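Local coordinates for protein 1,4-dihydroxy-6-naphtoate synthase (PDB 1ZBM) that probably converts cyclic dehypoxanthine futalosine into 1,4-dihydroxy-6-naphthoate, a step in the biosynthesis of menaquinone (vitamin K2), at residues 47-50 and 51-55; 133-136 and 137-141; 155-158 and 159-163; 233-236 and 237-241. All coordinates share one frame; numbering follows the deposited sequence.

Contact 1. Residues 47-50 and 51-55; sequences IETL and NRKAF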
# COMPACT_ATOMS: atom_id res chain seq x y z
N ILE A 47 -7.46 -2.86 -0.38
CA ILE A 47 -6.60 -2.36 -1.45
C ILE A 47 -6.81 -3.05 -2.80
O ILE A 47 -6.79 -2.40 -3.85
CB ILE A 47 -5.10 -2.48 -1.04
CG1 ILE A 47 -4.22 -1.83 -2.08
CG2 ILE A 47 -4.72 -3.93 -0.85
CD1 ILE A 47 -4.41 -0.32 -2.17
N GLU A 48 -7.04 -4.36 -2.80
CA GLU A 48 -7.24 -5.04 -4.07
C GLU A 48 -8.59 -4.61 -4.66
O GLU A 48 -8.73 -4.48 -5.87
CB GLU A 48 -7.15 -6.55 -3.91
CG GLU A 48 -7.13 -7.33 -5.24
CD GLU A 48 -6.04 -6.86 -6.20
OE1 GLU A 48 -5.20 -6.01 -5.83
OE2 GLU A 48 -6.01 -7.37 -7.35
N THR A 49 -9.57 -4.38 -3.79
CA THR A 49 -10.90 -3.93 -4.24
C THR A 49 -10.78 -2.57 -4.93
O THR A 49 -11.43 -2.31 -5.95
CB THR A 49 -11.88 -3.82 -3.05
OG1 THR A 49 -12.07 -5.11 -2.46
CG2 THR A 49 -13.24 -3.28 -3.52
N LEU A 50 -9.94 -1.69 -4.37
CA LEU A 50 -9.73 -0.36 -4.95
C LEU A 50 -8.91 -0.43 -6.25
O LEU A 50 -9.14 0.36 -7.17
CB LEU A 50 -9.04 0.57 -3.94
CG LEU A 50 -9.71 0.82 -2.58
CD1 LEU A 50 -9.02 1.97 -1.84
CD2 LEU A 50 -11.18 1.16 -2.81
N ASN A 51 -7.97 -1.35 -6.32
CA ASN A 51 -7.16 -1.49 -7.53
C ASN A 51 -8.07 -1.89 -8.68
O ASN A 51 -7.90 -1.42 -9.79
CB ASN A 51 -6.07 -2.55 -7.37
CG ASN A 51 -4.93 -2.09 -6.49
OD1 ASN A 51 -4.67 -0.89 -6.38
ND2 ASN A 51 -4.23 -3.03 -5.88
N ARG A 52 -9.03 -2.76 -8.41
CA ARG A 52 -9.95 -3.21 -9.44
C ARG A 52 -11.01 -2.16 -9.78
O ARG A 52 -11.23 -1.87 -10.95
CB ARG A 52 -10.61 -4.53 -9.01
CG ARG A 52 -9.66 -5.72 -9.11
CD ARG A 52 -10.28 -7.01 -8.60
NE ARG A 52 -9.45 -8.19 -8.91
CZ ARG A 52 -9.38 -8.76 -10.12
NH1 ARG A 52 -10.09 -8.28 -11.12
NH2 ARG A 52 -8.60 -9.81 -10.31
N LYS A 53 -11.64 -1.57 -8.77
CA LYS A 53 -12.66 -0.55 -9.02
C LYS A 53 -12.07 0.67 -9.72
O LYS A 53 -12.79 1.45 -10.34
CB LYS A 53 -13.32 -0.11 -7.72
CG LYS A 53 -14.26 -1.13 -7.12
CD LYS A 53 -15.07 -0.49 -6.03
CE LYS A 53 -16.30 -1.30 -5.70
NZ LYS A 53 -17.13 -0.58 -4.69
N ALA A 54 -10.75 0.82 -9.63
CA ALA A 54 -10.06 1.95 -10.25
C ALA A 54 -10.08 1.86 -11.77
O ALA A 54 -9.78 2.83 -12.47
CB ALA A 54 -8.61 2.01 -9.74
N PHE A 55 -10.40 0.67 -12.29
CA PHE A 55 -10.46 0.45 -13.73
C PHE A 55 -11.72 1.07 -14.33
O PHE A 55 -11.88 1.11 -15.54
CB PHE A 55 -10.44 -1.05 -14.03
CG PHE A 55 -9.07 -1.65 -13.96
CD1 PHE A 55 -8.20 -1.57 -15.04
CD2 PHE A 55 -8.63 -2.26 -12.78
CE1 PHE A 55 -6.90 -2.08 -14.95
CE2 PHE A 55 -7.35 -2.77 -12.68
CZ PHE A 55 -6.48 -2.69 -13.76
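Asn51 and Glu48 meet on helix 47-53, a short helix of the periplasmic-binding-protein-like fold that packs on strand 61-65. At the start of the Asn51 side chain, CB lies 3.6 Å from the Ile47 carbonyl oxygen. CG comes closer to that same oxygen. The amide nitrogen ND2 then turns to the carboxylate of Glu48 and donates to OE1 at 3.1 Å. This bond is nearly straight, with an N-H...O angle of 168°. It meets OE1 on the syn side, tilted out of the carboxylate plane, and the carboxylate and amide planes stand 81° apart. A bend at chi2 (54°) turns the Glu48 carboxylate toward Asn51, one turn further on. The other end of the amide, OD1, accepts from the backbone N of Ser65 on the strand. Both ends of the buried amide are therefore engaged, which fixes its flip. The other carboxylate oxygen, Glu48 OE2, is hydrogen-bonded to the backbone N of Tyr112. The Thr49 and Lys53 side chains lie side by side, pointing the same way, with Thr49 CG2 4.2 Å from Lys53 CD. Arg52 adds a long salt bridge to Glu48, with Arg52 NE 3.9 Å from Glu48 OE2 and no N-H pointing at the oxygen.

Contact 2. Residues 133-136 and 137-141; sequences FDRI and IQAVL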
# COMPACT_ATOMS: atom_id res chain seq x y z
N PHE A 133 -6.32 -11.27 1.85
CA PHE A 133 -5.20 -11.15 2.77
C PHE A 133 -5.45 -11.79 4.14
O PHE A 133 -4.58 -12.45 4.70
CB PHE A 133 -4.80 -9.67 2.97
CG PHE A 133 -5.54 -8.99 4.08
CD1 PHE A 133 -6.87 -8.61 3.92
CD2 PHE A 133 -4.93 -8.78 5.32
CE1 PHE A 133 -7.58 -8.04 4.97
CE2 PHE A 133 -5.63 -8.21 6.38
CZ PHE A 133 -6.96 -7.84 6.20
N ASP A 134 -6.66 -11.60 4.65
CA ASP A 134 -7.05 -12.13 5.95
C ASP A 134 -7.12 -13.66 6.02
O ASP A 134 -7.79 -14.22 6.89
CB ASP A 134 -8.39 -11.54 6.37
CG ASP A 134 -9.47 -11.76 5.33
OD1 ASP A 134 -9.73 -12.93 4.99
OD2 ASP A 134 -10.05 -10.77 4.85
N ARG A 135 -6.44 -14.35 5.10
CA ARG A 135 -6.46 -15.80 5.15
C ARG A 135 -5.12 -16.40 4.78
O ARG A 135 -4.93 -17.61 4.85
CB ARG A 135 -7.55 -16.37 4.25
CG ARG A 135 -7.98 -17.72 4.71
CD ARG A 135 -9.19 -18.24 3.97
NE ARG A 135 -9.62 -19.53 4.47
CZ ARG A 135 -8.84 -20.60 4.62
NH1 ARG A 135 -9.34 -21.75 5.08
NH2 ARG A 135 -7.55 -20.53 4.30
N ILE A 136 -4.18 -15.54 4.41
CA ILE A 136 -2.85 -15.98 4.02
C ILE A 136 -2.13 -16.72 5.14
O ILE A 136 -1.60 -17.81 4.92
CB ILE A 136 -1.96 -14.80 3.62
CG1 ILE A 136 -2.69 -13.91 2.62
CG2 ILE A 136 -0.65 -15.32 3.08
CD1 ILE A 136 -2.95 -14.53 1.28
N ILE A 137 -2.09 -16.12 6.33
CA ILE A 137 -1.39 -16.73 7.45
C ILE A 137 -1.93 -18.09 7.80
O ILE A 137 -1.18 -19.05 7.97
CB ILE A 137 -1.44 -15.84 8.70
CG1 ILE A 137 -0.70 -14.53 8.43
CG2 ILE A 137 -0.78 -16.56 9.87
CD1 ILE A 137 0.80 -14.70 8.30
N GLN A 138 -3.25 -18.19 7.93
CA GLN A 138 -3.86 -19.46 8.26
C GLN A 138 -3.48 -20.52 7.21
O GLN A 138 -3.02 -21.60 7.56
CB GLN A 138 -5.39 -19.30 8.35
CG GLN A 138 -6.12 -20.51 8.92
CD GLN A 138 -7.62 -20.30 9.01
OE1 GLN A 138 -8.40 -21.15 8.55
NE2 GLN A 138 -8.04 -19.19 9.61
N ALA A 139 -3.65 -20.19 5.92
CA ALA A 139 -3.33 -21.14 4.85
C ALA A 139 -1.91 -21.69 4.91
O ALA A 139 -1.66 -22.85 4.55
CB ALA A 139 -3.57 -20.49 3.48
N VAL A 140 -0.97 -20.87 5.35
CA VAL A 140 0.41 -21.31 5.43
C VAL A 140 0.63 -22.27 6.60
O VAL A 140 1.20 -23.36 6.44
CB VAL A 140 1.35 -20.13 5.56
CG1 VAL A 140 2.78 -20.61 5.68
CG2 VAL A 140 1.18 -19.24 4.34
N LEU A 141 0.16 -21.85 7.77
CA LEU A 141 0.28 -22.66 8.98
C LEU A 141 -0.41 -24.00 8.81
O LEU A 141 0.08 -25.02 9.30
CB LEU A 141 -0.33 -21.91 10.18
CG LEU A 141 0.41 -20.68 10.75
CD1 LEU A 141 -0.44 -20.01 11.84
CD2 LEU A 141 1.74 -21.13 11.32
O HOH W 1 -3.49 -13.66 6.96
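Helix 136-141 starts here, with Arg135 at its N-cap, and Arg135 reaches over the first turn to Gln138 and Ala139. The extended Arg135 chain carries its guanidinium outward and forward, beside the first turn. Gln138 OE1 lies over one face of this group, offset toward its rim and 3.6 Å from Arg135 NH1. The guanidinium and the Gln138 amide planes are 47° apart. Ala139 CB instead sits at the guanidinium edge, 4.1 Å from Arg135 NH2. That nitrogen also forms a salt bridge with Glu144, its main polar partner. Two backbone bonds open the helix: Ala139 N to Arg135 O at 3.1 Å, and Val140 N to Ile136 O at 3.2 Å. Ile136 and Ile137 both pack on Leu150 of strand 147-150. Val140 CG2 comes within 3.2 Å of Ile136 O and also approaches Ile136 CG2. Before the helix, the Phe133 ring meets that of His152, the predicted proton acceptor, edge to face. A water bridges this loop to the first turn. It donates to Phe133 O at 2.8 Å and accepts from Ile137 N at 2.9 Å.

Contact 3. Residues 155-158 and 159-163; sequences QITY and ADYGL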
# COMPACT_ATOMS: atom_id res chain seq x y z
N GLN A 155 4.21 -8.60 7.65
CA GLN A 155 5.65 -8.42 7.42
C GLN A 155 6.47 -8.17 8.69
O GLN A 155 7.68 -8.36 8.68
CB GLN A 155 5.88 -7.28 6.40
CG GLN A 155 5.19 -5.96 6.74
CD GLN A 155 5.44 -4.85 5.70
OE1 GLN A 155 6.51 -4.25 5.65
NE2 GLN A 155 4.44 -4.59 4.87
N ILE A 156 5.82 -7.75 9.78
CA ILE A 156 6.55 -7.53 11.03
C ILE A 156 5.99 -8.34 12.18
O ILE A 156 6.32 -8.07 13.34
CB ILE A 156 6.52 -6.04 11.48
CG1 ILE A 156 5.09 -5.66 11.88
CG2 ILE A 156 7.08 -5.14 10.37
CD1 ILE A 156 4.97 -4.27 12.46
N THR A 157 5.14 -9.31 11.88
CA THR A 157 4.54 -10.15 12.91
C THR A 157 4.60 -11.65 12.63
O THR A 157 4.32 -12.46 13.52
CB THR A 157 3.06 -9.79 13.12
OG1 THR A 157 2.57 -10.46 14.29
CG2 THR A 157 2.23 -10.24 11.93
N TYR A 158 4.98 -12.02 11.41
CA TYR A 158 5.05 -13.43 11.03
C TYR A 158 5.81 -14.31 12.02
O TYR A 158 5.46 -15.48 12.21
CB TYR A 158 5.62 -13.56 9.61
CG TYR A 158 7.08 -13.17 9.47
CD1 TYR A 158 8.09 -13.99 9.96
CD2 TYR A 158 7.45 -11.97 8.86
CE1 TYR A 158 9.43 -13.63 9.86
CE2 TYR A 158 8.80 -11.60 8.75
CZ TYR A 158 9.78 -12.44 9.26
OH TYR A 158 11.11 -12.09 9.19
N ALA A 159 6.83 -13.76 12.66
CA ALA A 159 7.62 -14.53 13.62
C ALA A 159 6.81 -15.04 14.82
O ALA A 159 7.16 -16.05 15.43
CB ALA A 159 8.81 -13.69 14.12
N ASP A 160 5.72 -14.34 15.15
CA ASP A 160 4.87 -14.75 16.27
C ASP A 160 4.16 -16.08 16.00
O ASP A 160 3.68 -16.73 16.92
CB ASP A 160 3.78 -13.71 16.57
CG ASP A 160 4.34 -12.32 16.86
OD1 ASP A 160 5.48 -12.20 17.34
OD2 ASP A 160 3.60 -11.35 16.61
N TYR A 161 4.09 -16.47 14.73
CA TYR A 161 3.42 -17.70 14.33
C TYR A 161 4.45 -18.77 14.04
O TYR A 161 4.14 -19.80 13.45
CB TYR A 161 2.58 -17.47 13.08
CG TYR A 161 1.66 -16.29 13.17
CD1 TYR A 161 0.48 -16.37 13.90
CD2 TYR A 161 1.96 -15.10 12.52
CE1 TYR A 161 -0.38 -15.28 13.97
CE2 TYR A 161 1.11 -14.01 12.59
CZ TYR A 161 -0.06 -14.11 13.31
OH TYR A 161 -0.93 -13.04 13.36
N GLY A 162 5.69 -18.52 14.45
CA GLY A 162 6.75 -19.47 14.22
C GLY A 162 7.12 -19.58 12.75
O GLY A 162 7.75 -20.56 12.34
N LEU A 163 6.74 -18.59 11.95
CA LEU A 163 7.04 -18.60 10.53
C LEU A 163 8.31 -17.79 10.28
O LEU A 163 8.73 -17.00 11.14
CB LEU A 163 5.89 -18.00 9.72
CG LEU A 163 4.50 -18.67 9.73
CD1 LEU A 163 3.51 -17.74 9.04
CD2 LEU A 163 4.54 -20.02 9.03
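Thr157 holds OG1 opposite its own backbone N (chi1 -170°), and Asp160 turns CG back beside its N (chi1 -57°). These two torsions bring hydroxyl and carboxylate together. Thr157 OG1 donates to Asp160 OD2 at 2.7 Å, arriving from above the carboxylate plane. Asp160 N donates to Thr157 O at 2.9 Å. One bond joins the side chains and the other the backbones, across a short 3-10 turn. The next carbonyl, Tyr158 O, takes Tyr161 N at 3.0 Å and a weak bond from Leu163 N at 3.4 Å. Leu163 O lies at the edge of the Tyr158 ring, in its plane, 3.3 Å from Tyr158 CD1. Tyr161 bends back over the turn, and its CE2 comes 4.0 Å from Thr157 CG2. The turn belongs to the connection between strands 147-150 and 164-168. On one flank Tyr161 and Leu163 pack on helix 136-141. Toward helix 231-241, Asp160 OD2 forms a salt bridge with Arg233, Gln155 OE1 and Tyr241 OH probably share a hydrogen bond, and Ile156 packs on Phe237 and Met240.

Contact 4. Residues 233-236 and 237-241; sequences RAKR and FAMMY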
# COMPACT_ATOMS: atom_id res chain seq x y z
N ARG A 233 3.62 -1.68 18.46
CA ARG A 233 3.83 -2.36 17.19
C ARG A 233 3.05 -1.65 16.08
O ARG A 233 3.52 -1.54 14.95
CB ARG A 233 3.37 -3.81 17.32
CG ARG A 233 4.23 -4.79 16.56
CD ARG A 233 5.00 -5.68 17.53
NE ARG A 233 4.96 -7.06 17.07
CZ ARG A 233 5.40 -8.10 17.76
NH1 ARG A 233 5.93 -7.92 18.97
NH2 ARG A 233 5.31 -9.32 17.25
N ALA A 234 1.86 -1.16 16.41
CA ALA A 234 1.04 -0.46 15.44
C ALA A 234 1.66 0.89 15.06
O ALA A 234 1.67 1.27 13.88
CB ALA A 234 -0.37 -0.26 15.99
N LYS A 235 2.17 1.61 16.05
CA LYS A 235 2.80 2.90 15.79
C LYS A 235 3.99 2.68 14.87
O LYS A 235 4.19 3.41 13.90
CB LYS A 235 3.29 3.54 17.10
CG LYS A 235 2.72 4.93 17.38
CD LYS A 235 3.29 5.50 18.67
CE LYS A 235 2.98 4.61 19.86
NZ LYS A 235 3.62 5.08 21.12
N ARG A 236 4.78 1.66 15.18
CA ARG A 236 5.96 1.31 14.40
C ARG A 236 5.57 1.02 12.95
O ARG A 236 6.23 1.49 12.02
CB ARG A 236 6.65 0.10 15.03
CG ARG A 236 7.86 -0.44 14.27
CD ARG A 236 8.36 -1.73 14.94
NE ARG A 236 8.97 -2.66 13.99
CZ ARG A 236 9.09 -3.97 14.20
NH1 ARG A 236 9.66 -4.75 13.28
NH2 ARG A 236 8.65 -4.50 15.33
N PHE A 237 4.50 0.25 12.75
CA PHE A 237 4.04 -0.09 11.41
C PHE A 237 3.57 1.14 10.64
O PHE A 237 3.94 1.36 9.49
CB PHE A 237 2.88 -1.10 11.47
CG PHE A 237 2.38 -1.54 10.12
CD1 PHE A 237 3.18 -2.35 9.31
CD2 PHE A 237 1.13 -1.14 9.65
CE1 PHE A 237 2.74 -2.76 8.06
CE2 PHE A 237 0.68 -1.55 8.41
CZ PHE A 237 1.48 -2.36 7.61
N ALA A 238 2.73 1.94 11.29
CA ALA A 238 2.22 3.14 10.67
C ALA A 238 3.35 4.10 10.32
O ALA A 238 3.38 4.66 9.24
CB ALA A 238 1.22 3.82 11.59
N MSE A 239 4.29 4.28 11.25
CA MSE A 239 5.41 5.18 11.02
C MSE A 239 6.33 4.69 9.90
O MSE A 239 7.09 5.47 9.32
CB MSE A 239 6.21 5.37 12.32
CG MSE A 239 6.26 6.81 12.81
SE MSE A 239 5.26 7.17 14.46
CE MSE A 239 6.37 6.16 15.70
N MSE A 240 6.26 3.39 9.61
CA MSE A 240 7.06 2.77 8.54
C MSE A 240 6.56 3.18 7.16
O MSE A 240 7.35 3.30 6.22
CB MSE A 240 7.00 1.24 8.64
CG MSE A 240 7.99 0.62 9.64
SE MSE A 240 7.65 -1.26 10.00
CE MSE A 240 8.29 -2.07 8.36
N TYR A 241 5.25 3.39 7.04
CA TYR A 241 4.66 3.75 5.76
C TYR A 241 3.94 5.10 5.73
O TYR A 241 3.21 5.40 4.79
CB TYR A 241 3.72 2.64 5.31
CG TYR A 241 4.45 1.36 4.96
CD1 TYR A 241 5.30 1.30 3.86
CD2 TYR A 241 4.31 0.22 5.75
CE1 TYR A 241 6.01 0.13 3.55
CE2 TYR A 241 5.01 -0.95 5.46
CZ TYR A 241 5.86 -0.98 4.36
OH TYR A 241 6.56 -2.13 4.08
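Met240 folds back along helix 231-241 over the carbonyl of Arg236, one turn earlier. Its CG comes 3.1 Å from Arg236 O and its selenium 3.7 Å from that oxygen. The residue is a selenomethionine. The selenium also approaches the Arg236 side chain, 4.4 Å from Arg236 CG, and lies obliquely to the guanidinium. The backbone bond beneath this pair, Met240 N to Arg236 O, is weak, with an N-H...O angle of 125°. The preceding turn is more regular. Ala238 N donates to Ala234 O at 2.9 Å and an angle of 172°, and Met239 N donates to Lys235 O at 2.8 Å. Phe237 N likewise bonds Arg233 O. Met239, another selenomethionine, bends at chi2 and chi3, which brings its CE to 4.2 Å from Lys235 CG. The two side chains come together through a methyl and a methylene group. Lys235 NZ forms salt bridges with Glu232 and Asp216. Phe237 has CG opposite its backbone N (chi1 -178°), and the ring points off the helix. Within the fold, Phe237, whose side chain lies about 5 Å from that of His152, packs with Ala238 on helix 20-30, and Ala234 and Lys235 pack on helix 215-222. Arg236, Phe237 and Met240 touch Ile156 in the loop between strands 147-150 and 164-168.

In the fold
All four contacts are local. They follow one another along the chain, and none nests in or crosses another. Contact 1 comes first, on the helix between strands 39-44 and 61-65 of one mixed sheet. Contact 2 starts the helix that joins strands 127-130 and 147-150 of the second sheet. Contact 3 follows in the connection to strand 164-168 and touches contact 2, where Leu141 and Val140 pack on Leu163. It also touches contact 4, far later in the chain, so residues 155-163 tie helix 136-141 to helix 231-241. Contacts 1 and 4 lie on opposite sides of the chain's centre. Ile47, Phe133 and Phe237 all approach His152, the probable proton acceptor.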